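Local coordinates for cupin type-2 domain-containing protein (Klebsiella pneumoniae subsp. pneumoniae MGH 78578, PDB 3H8U), which is of unknown function but has a double-stranded beta-helix cupin domain that probably binds a metal ion, at residues Arg22-Gly26 / Glu27-Ser31; His55-His59 / Gly60-Trp64; Ser111-Pro115 / Gly116-Phe120. All blocks are in the same frame, centred on the assembly; numbering follows the deposited sequence. Where two conformers were deposited one is given.

Interaction 1: residues Arg22-Gly26 / Glu27-Ser31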
loop_
_atom_site.group_PDB
_atom_site.type_symbol
_atom_site.label_atom_id
_atom_site.label_comp_id
_atom_site.label_asym_id
_atom_site.label_seq_id
_atom_site.Cartn_x
_atom_site.Cartn_y
_atom_site.Cartn_z
ATOM N N ARG A 22 0.660 15.636 -5.200
ATOM C CA ARG A 22 0.508 16.678 -6.211
ATOM C C ARG A 22 -0.943 17.221 -6.196
ATOM O O ARG A 22 -1.775 16.770 -6.979
ATOM C CB ARG A 22 0.843 16.103 -7.594
ATOM C CG ARG A 22 2.324 15.684 -7.725
ATOM C CD ARG A 22 3.274 16.876 -7.658
ATOM N NE ARG A 22 4.678 16.443 -7.800
ATOM C CZ ARG A 22 5.452 16.050 -6.790
ATOM N NH1 ARG A 22 5.035 16.121 -5.535
ATOM N NH2 ARG A 22 6.685 15.626 -7.030
ATOM N N PRO A 23 -1.248 18.147 -5.267
ATOM C CA PRO A 23 -2.598 18.711 -5.171
ATOM C C PRO A 23 -2.892 19.440 -6.446
ATOM O O PRO A 23 -1.985 20.070 -7.027
ATOM C CB PRO A 23 -2.505 19.709 -4.006
ATOM C CG PRO A 23 -1.284 19.303 -3.253
ATOM C CD PRO A 23 -0.339 18.726 -4.267
ATOM N N SER A 24 -4.135 19.354 -6.910
ATOM C CA SER A 24 -4.546 20.112 -8.082
ATOM C C SER A 24 -5.990 20.563 -7.975
ATOM O O SER A 24 -6.819 19.826 -7.499
ATOM C CB SER A 24 -4.371 19.282 -9.332
ATOM O OG SER A 24 -4.766 20.046 -10.468
ATOM N N ASN A 25 -6.269 21.768 -8.461
ATOM C CA ASN A 25 -7.630 22.328 -8.472
ATOM C C ASN A 25 -8.435 21.839 -9.668
ATOM O O ASN A 25 -9.621 22.142 -9.773
ATOM C CB ASN A 25 -7.603 23.874 -8.409
ATOM C CG ASN A 25 -7.384 24.417 -6.970
ATOM O OD1 ASN A 25 -7.765 23.783 -5.975
ATOM N ND2 ASN A 25 -6.801 25.617 -6.872
ATOM N N GLY A 26 -7.804 21.073 -10.557
ATOM C CA GLY A 26 -8.519 20.409 -11.646
ATOM C C GLY A 26 -8.494 18.935 -11.323
ATOM O O GLY A 26 -8.286 18.595 -10.175
ATOM N N GLU A 27 -8.660 18.068 -12.325
ATOM C CA GLU A 27 -8.685 16.594 -12.130
ATOM C C GLU A 27 -7.470 16.112 -11.300
ATOM O O GLU A 27 -6.342 16.591 -11.506
ATOM C CB GLU A 27 -8.678 15.831 -13.473
ATOM C CG GLU A 27 -9.716 16.239 -14.529
ATOM C CD GLU A 27 -11.145 15.886 -14.166
ATOM O OE1 GLU A 27 -11.411 15.557 -12.991
ATOM O OE2 GLU A 27 -12.020 15.941 -15.069
ATOM N N PRO A 28 -7.701 15.220 -10.314
ATOM C CA PRO A 28 -6.534 14.738 -9.552
ATOM C C PRO A 28 -5.408 14.230 -10.427
ATOM O O PRO A 28 -5.672 13.638 -11.474
ATOM C CB PRO A 28 -7.107 13.599 -8.706
ATOM C CG PRO A 28 -8.511 13.987 -8.487
ATOM C CD PRO A 28 -8.964 14.700 -9.763
ATOM N N ILE A 29 -4.169 14.465 -9.991
ATOM C CA ILE A 29 -2.961 14.080 -10.727
ATOM C C ILE A 29 -2.490 12.670 -10.352
ATOM O O ILE A 29 -2.372 12.336 -9.172
ATOM C CB ILE A 29 -1.800 15.075 -10.438
ATOM C CG1 ILE A 29 -2.179 16.445 -10.998
ATOM C CG2 ILE A 29 -0.443 14.539 -11.028
ATOM C CD1 ILE A 29 -1.393 17.605 -10.407
ATOM N N ARG A 30 -2.226 11.854 -11.366
ATOM C CA ARG A 30 -1.695 10.528 -11.133
ATOM C C ARG A 30 -0.189 10.638 -10.858
ATOM O O ARG A 30 0.633 10.653 -11.806
ATOM C CB ARG A 30 -1.976 9.660 -12.356
ATOM C CG ARG A 30 -1.520 8.228 -12.234
ATOM C CD ARG A 30 -1.857 7.469 -13.489
ATOM N NE ARG A 30 -1.441 6.057 -13.441
ATOM C CZ ARG A 30 -0.364 5.556 -14.037
ATOM N NH1 ARG A 30 0.437 6.330 -14.754
ATOM N NH2 ARG A 30 -0.090 4.267 -13.939
ATOM N N SER A 31 0.184 10.718 -9.592
ATOM C CA SER A 31 1.580 10.942 -9.260
ATOM C C SER A 31 2.275 9.580 -9.073
ATOM O O SER A 31 2.149 8.930 -8.038
ATOM C CB SER A 31 1.735 11.859 -8.023
ATOM O OG SER A 31 3.126 12.093 -7.706
HETATM O O HOH W 1 -4.241 15.905 -7.409
#
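I29 pushes the end of its side chain into the bend between R22 and S24, where CD1 lies 3.6 Å from S24 CB and 3.5 Å from R22 O. Its other branch also takes part: I29 CG2 sits 4.0 Å from R22 CB. Two residues on from I29, S31 lies beside the aliphatic part of R22, with R22 CG 3.7 Å from S31 OG. R22 has CG beside the backbone N (chi1 -65°) and bends at chi2, and its guanidinium leads away to the carbonyl of E19. No direct hydrogen bond joins the two arms. Instead a water bridges them, 2.6 Å from R22 O and accepting from I29 N at 3.0 Å. These arms form a hairpin-like loop between helix 17-20 and strand 31-35, which is outermost within this chain in one sheet of the cupin barrel, and run nearly antiparallel, 164° apart. At the far end S24 makes an ST turn: OG, anti to its own N (chi1 -179°), takes the N-H of G26 at 3.2 Å. Further out, Q50 NE2 bonds to S24 O, while S31 OG bonds to Y20 O and the S31 backbone pairs with V43.

Interaction 2: residues His55-His59 / Gly60-Trp64. With SO4 (sulfate ion), chain C.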
loop_
_atom_site.group_PDB
_atom_site.type_symbol
_atom_site.label_atom_id
_atom_site.label_comp_id
_atom_site.label_asym_id
_atom_site.label_seq_id
_atom_site.Cartn_x
_atom_site.Cartn_y
_atom_site.Cartn_z
ATOM N N HIS A 55 -13.679 3.591 -12.650
ATOM C CA HIS A 55 -13.016 2.820 -13.668
ATOM C C HIS A 55 -12.895 1.357 -13.240
ATOM O O HIS A 55 -13.109 0.999 -12.082
ATOM C CB HIS A 55 -11.628 3.417 -14.003
ATOM C CG HIS A 55 -10.657 3.476 -12.858
ATOM N ND1 HIS A 55 -10.787 4.353 -11.791
ATOM C CD2 HIS A 55 -9.488 2.822 -12.659
ATOM C CE1 HIS A 55 -9.761 4.202 -10.975
ATOM N NE2 HIS A 55 -8.939 3.306 -11.491
ATOM N N VAL A 56 -12.578 0.532 -14.232
ATOM C CA VAL A 56 -12.358 -0.885 -14.021
ATOM C C VAL A 56 -11.034 -1.319 -14.690
ATOM O O VAL A 56 -10.709 -0.864 -15.787
ATOM C CB VAL A 56 -13.589 -1.696 -14.563
ATOM C CG1 VAL A 56 -13.908 -1.322 -16.007
ATOM C CG2 VAL A 56 -13.376 -3.200 -14.419
ATOM N N HIS A 57 -10.280 -2.188 -14.025
ATOM C CA HIS A 57 -9.135 -2.840 -14.633
ATOM C C HIS A 57 -9.650 -4.252 -14.928
ATOM O O HIS A 57 -9.890 -5.017 -13.989
ATOM C CB HIS A 57 -7.928 -2.970 -13.687
ATOM C CG HIS A 57 -7.356 -1.668 -13.233
ATOM N ND1 HIS A 57 -7.713 -1.093 -12.037
ATOM C CD2 HIS A 57 -6.413 -0.868 -13.770
ATOM C CE1 HIS A 57 -7.061 0.043 -11.890
ATOM N NE2 HIS A 57 -6.261 0.201 -12.929
ATOM N N PRO A 58 -9.827 -4.601 -16.216
ATOM C CA PRO A 58 -10.295 -5.942 -16.588
ATOM C C PRO A 58 -9.411 -7.093 -16.093
ATOM O O PRO A 58 -9.899 -8.215 -15.861
ATOM C CB PRO A 58 -10.269 -5.886 -18.100
ATOM C CG PRO A 58 -10.527 -4.481 -18.400
ATOM C CD PRO A 58 -9.703 -3.754 -17.406
ATOM N N HIS A 59 -8.131 -6.801 -15.960
ATOM C CA HIS A 59 -7.132 -7.802 -15.624
ATOM C C HIS A 59 -6.127 -7.349 -14.574
ATOM O O HIS A 59 -4.982 -7.776 -14.595
ATOM C CB HIS A 59 -6.419 -8.244 -16.918
ATOM C CG HIS A 59 -7.328 -8.922 -17.897
ATOM N ND1 HIS A 59 -7.566 -8.423 -19.163
ATOM C CD2 HIS A 59 -8.134 -10.002 -17.762
ATOM C CE1 HIS A 59 -8.446 -9.191 -19.779
ATOM N NE2 HIS A 59 -8.804 -10.161 -18.956
ATOM N N GLY A 60 -6.563 -6.524 -13.626
ATOM C CA GLY A 60 -5.700 -6.097 -12.529
ATOM C C GLY A 60 -6.491 -5.820 -11.288
ATOM O O GLY A 60 -7.709 -5.584 -11.366
ATOM N N GLN A 61 -5.809 -5.914 -10.153
ATOM C CA GLN A 61 -6.325 -5.539 -8.849
ATOM C C GLN A 61 -5.735 -4.196 -8.448
ATOM O O GLN A 61 -4.529 -3.942 -8.649
ATOM C CB GLN A 61 -5.951 -6.601 -7.812
ATOM C CG GLN A 61 -6.388 -6.240 -6.394
ATOM C CD GLN A 61 -6.139 -7.340 -5.453
ATOM O OE1 GLN A 61 -6.333 -8.528 -5.810
ATOM N NE2 GLN A 61 -5.813 -6.993 -4.205
ATOM N N ASP A 62 -6.587 -3.330 -7.898
ATOM C CA ASP A 62 -6.174 -2.045 -7.391
ATOM C C ASP A 62 -6.435 -1.993 -5.883
ATOM O O ASP A 62 -7.581 -2.025 -5.419
ATOM C CB ASP A 62 -6.934 -0.927 -8.102
ATOM C CG ASP A 62 -6.375 0.457 -7.810
ATOM O OD1 ASP A 62 -5.370 0.586 -7.049
ATOM O OD2 ASP A 62 -6.966 1.429 -8.375
ATOM N N THR A 63 -5.348 -1.949 -5.138
ATOM C CA THR A 63 -5.383 -1.912 -3.689
ATOM C C THR A 63 -5.007 -0.502 -3.229
ATOM O O THR A 63 -3.903 -0.020 -3.520
ATOM C CB THR A 63 -4.406 -2.947 -3.050
ATOM O OG1 THR A 63 -4.718 -4.258 -3.542
ATOM C CG2 THR A 63 -4.590 -2.938 -1.522
ATOM N N TRP A 64 -5.933 0.155 -2.525
ATOM C CA TRP A 64 -5.691 1.470 -1.981
ATOM C C TRP A 64 -5.448 1.434 -0.493
ATOM O O TRP A 64 -6.177 0.791 0.250
ATOM C CB TRP A 64 -6.885 2.404 -2.185
ATOM C CG TRP A 64 -7.318 2.688 -3.563
ATOM C CD1 TRP A 64 -6.770 2.245 -4.726
ATOM C CD2 TRP A 64 -8.390 3.563 -3.935
ATOM N NE1 TRP A 64 -7.431 2.788 -5.789
ATOM C CE2 TRP A 64 -8.442 3.585 -5.337
ATOM C CE3 TRP A 64 -9.304 4.344 -3.208
ATOM C CZ2 TRP A 64 -9.364 4.347 -6.044
ATOM C CZ3 TRP A 64 -10.228 5.108 -3.910
ATOM C CH2 TRP A 64 -10.254 5.109 -5.312
HETATM S S SO4 C . -5.352 -5.523 -19.889
HETATM O O1 SO4 C . -6.681 -6.135 -19.981
HETATM O O2 SO4 C . -4.383 -6.290 -20.672
HETATM O O3 SO4 C . -5.427 -4.160 -20.425
HETATM O O4 SO4 C . -4.915 -5.523 -18.496
HETATM O O HOH W 2 -6.347 3.303 -10.288
HETATM O O HOH W 3 -8.929 -3.109 -10.187
#
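D62 OD2, set beside the rings of H55 and H57, is held by three groups. W64 NE1 reaches it at 3.0 Å from above the carboxylate plane, 56° out of it; a water donates to it at 2.7 Å; H97 NE2 supplies the third bond. The same water lies 2.9 Å from H55 NE2, in the plane of that ring, and so spans H55 and D62, whose closest atoms NE2 and OD2 stay 4.1 Å apart. H57 turns its edge to the carboxylate, CE1 3.8 Å from D62 OD2, with the two planes nearly perpendicular at 84°. The spacing H55-x-H57-x4-D62 fits the first cupin motif, with aspartate at the usual glutamate position, and H97 adds the histidine expected from the second; the cluster is consistent with the family's metal site, though water, not metal, lies between H55 and D62. D62 OD1 bonds to S111 OG, which helps fix the carboxylate's rotation. A second water links H57 ND1 with G60 O, each at 3.0 Å, across the turn between the strands. On the outer side H59 ND1 donates to a sulfate O1 at 2.6 Å, nearly straight at 168°, while P58 CB lies over one face of the H59 ring, toward its rim.

Interaction 3: residues Ser111-Pro115 / Gly116-Phe120. With SO4 (sulfate ion), chain C.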
loop_
_atom_site.group_PDB
_atom_site.type_symbol
_atom_site.label_atom_id
_atom_site.label_comp_id
_atom_site.label_asym_id
_atom_site.label_seq_id
_atom_site.Cartn_x
_atom_site.Cartn_y
_atom_site.Cartn_z
ATOM N N SER A 111 -2.157 3.901 -4.119
ATOM C CA SER A 111 -2.695 2.861 -4.978
ATOM C C SER A 111 -1.600 1.921 -5.507
ATOM O O SER A 111 -0.605 2.394 -6.083
ATOM C CB SER A 111 -3.391 3.506 -6.179
ATOM O OG SER A 111 -3.603 2.566 -7.213
ATOM N N VAL A 112 -1.824 0.613 -5.336
ATOM C CA VAL A 112 -0.970 -0.402 -5.926
ATOM C C VAL A 112 -1.823 -1.216 -6.903
ATOM O O VAL A 112 -2.681 -1.979 -6.472
ATOM C CB VAL A 112 -0.329 -1.317 -4.866
ATOM C CG1 VAL A 112 0.639 -2.360 -5.549
ATOM C CG2 VAL A 112 0.400 -0.481 -3.803
ATOM N N VAL A 113 -1.566 -1.025 -8.199
ATOM C CA VAL A 113 -2.229 -1.792 -9.258
ATOM C C VAL A 113 -1.330 -2.934 -9.686
ATOM O O VAL A 113 -0.143 -2.708 -9.955
ATOM C CB VAL A 113 -2.548 -0.891 -10.459
ATOM C CG1 VAL A 113 -3.044 -1.696 -11.655
ATOM C CG2 VAL A 113 -3.612 0.144 -10.041
ATOM N N ALA A 114 -1.884 -4.144 -9.730
ATOM C CA ALA A 114 -1.116 -5.328 -10.108
ATOM C C ALA A 114 -1.934 -6.183 -11.064
ATOM O O ALA A 114 -3.123 -6.429 -10.804
ATOM C CB ALA A 114 -0.736 -6.143 -8.869
ATOM N N PRO A 115 -1.323 -6.629 -12.178
ATOM C CA PRO A 115 0.048 -6.385 -12.652
ATOM C C PRO A 115 0.316 -4.953 -13.076
ATOM O O PRO A 115 -0.597 -4.169 -13.221
ATOM C CB PRO A 115 0.188 -7.321 -13.869
ATOM C CG PRO A 115 -0.937 -8.147 -13.870
ATOM C CD PRO A 115 -2.035 -7.538 -13.091
ATOM N N GLY A 116 1.584 -4.636 -13.283
ATOM C CA GLY A 116 1.996 -3.284 -13.545
ATOM C C GLY A 116 1.441 -2.735 -14.838
ATOM O O GLY A 116 1.190 -1.524 -14.924
ATOM N N ASN A 117 1.193 -3.612 -15.800
ATOM C CA ASN A 117 0.678 -3.188 -17.105
ATOM C C ASN A 117 -0.844 -3.323 -17.266
ATOM O O ASN A 117 -1.348 -3.257 -18.381
ATOM C CB ASN A 117 1.413 -3.919 -18.248
ATOM C CG ASN A 117 0.929 -5.354 -18.469
ATOM O OD1 ASN A 117 0.075 -5.891 -17.735
ATOM N ND2 ASN A 117 1.488 -5.993 -19.510
ATOM N N ALA A 118 -1.566 -3.520 -16.164
ATOM C CA ALA A 118 -3.020 -3.658 -16.236
ATOM C C ALA A 118 -3.634 -2.373 -16.782
ATOM O O ALA A 118 -3.441 -1.270 -16.228
ATOM C CB ALA A 118 -3.618 -3.995 -14.876
ATOM N N GLY A 119 -4.379 -2.529 -17.871
ATOM C CA GLY A 119 -5.111 -1.427 -18.469
ATOM C C GLY A 119 -6.402 -1.159 -17.727
ATOM O O GLY A 119 -6.793 -1.926 -16.854
ATOM N N PHE A 120 -7.059 -0.066 -18.069
ATOM C CA PHE A 120 -8.316 0.267 -17.432
ATOM C C PHE A 120 -9.276 0.869 -18.426
ATOM O O PHE A 120 -8.881 1.301 -19.527
ATOM C CB PHE A 120 -8.099 1.231 -16.259
ATOM C CG PHE A 120 -7.819 2.647 -16.689
ATOM C CD1 PHE A 120 -8.859 3.533 -16.880
ATOM C CD2 PHE A 120 -6.524 3.063 -16.939
ATOM C CE1 PHE A 120 -8.642 4.829 -17.307
ATOM C CE2 PHE A 120 -6.266 4.363 -17.377
ATOM C CZ PHE A 120 -7.331 5.255 -17.561
HETATM S S SO4 C . -5.352 -5.523 -19.889
HETATM O O1 SO4 C . -6.681 -6.135 -19.981
HETATM O O2 SO4 C . -4.383 -6.290 -20.672
HETATM O O3 SO4 C . -5.427 -4.160 -20.425
HETATM O O4 SO4 C . -4.915 -5.523 -18.496
#
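A118 CB packs against V113 CG1 (4.0 Å) at the end of strand 107-114 and, at the turn, against P115 O (3.4 Å) and P115 CD (4.3 Å). V113 presents CG1 to it because that branch is anti to the backbone N (chi1 171°), and the valine also touches H57 and D62. This is the close-packed part of the contact, and a type I beta turn from P115 to A118 holds it together: A118 N donates to P115 O at 3.2 Å, a fairly straight bond (162°). The cis peptide before P115 helps redirect the chain from the strand into the turn, and the backbone of G116 is hydrogen-bonded to N37. The outer side is much looser. Exposed N117, its CG set between backbone N and carbonyl carbon (chi1 78°), brings only OD1 near P115 CB, at 4.1 Å. Beyond the turn, G119 N donates to a sulfate, to O4 at 3.1 Å and weakly to O3. The turn is closed by one backbone bond and packed by apolar contacts, while its outer end offers a main-chain N-H that, with H59 nearby, can hold an anion; the sulfate itself probably came from the crystallisation liquor.

In the fold
Along the chain the three contacts follow in series. Interaction 1 leads into strand 31-35, outermost within this chain in a five-stranded antiparallel sheet, whose strands 61-68 and 107-114 carry interactions 2 and 3; residues 55-56 belong to strand 51-56 of the other sheet, so interaction 2 spans both walls of the double-stranded beta-helix. Its centre is 6 Å from that of interaction 3, and neighbouring strands join them, with Q61 N 2.8 Å from A114 O; both touch the same sulfate. Interaction 1 lies about 20 Å from interaction 2 and 19 Å from interaction 3, between centres. Q61, V112 and A114 also meet the second subunit, so interactions 2 and 3 both reach it.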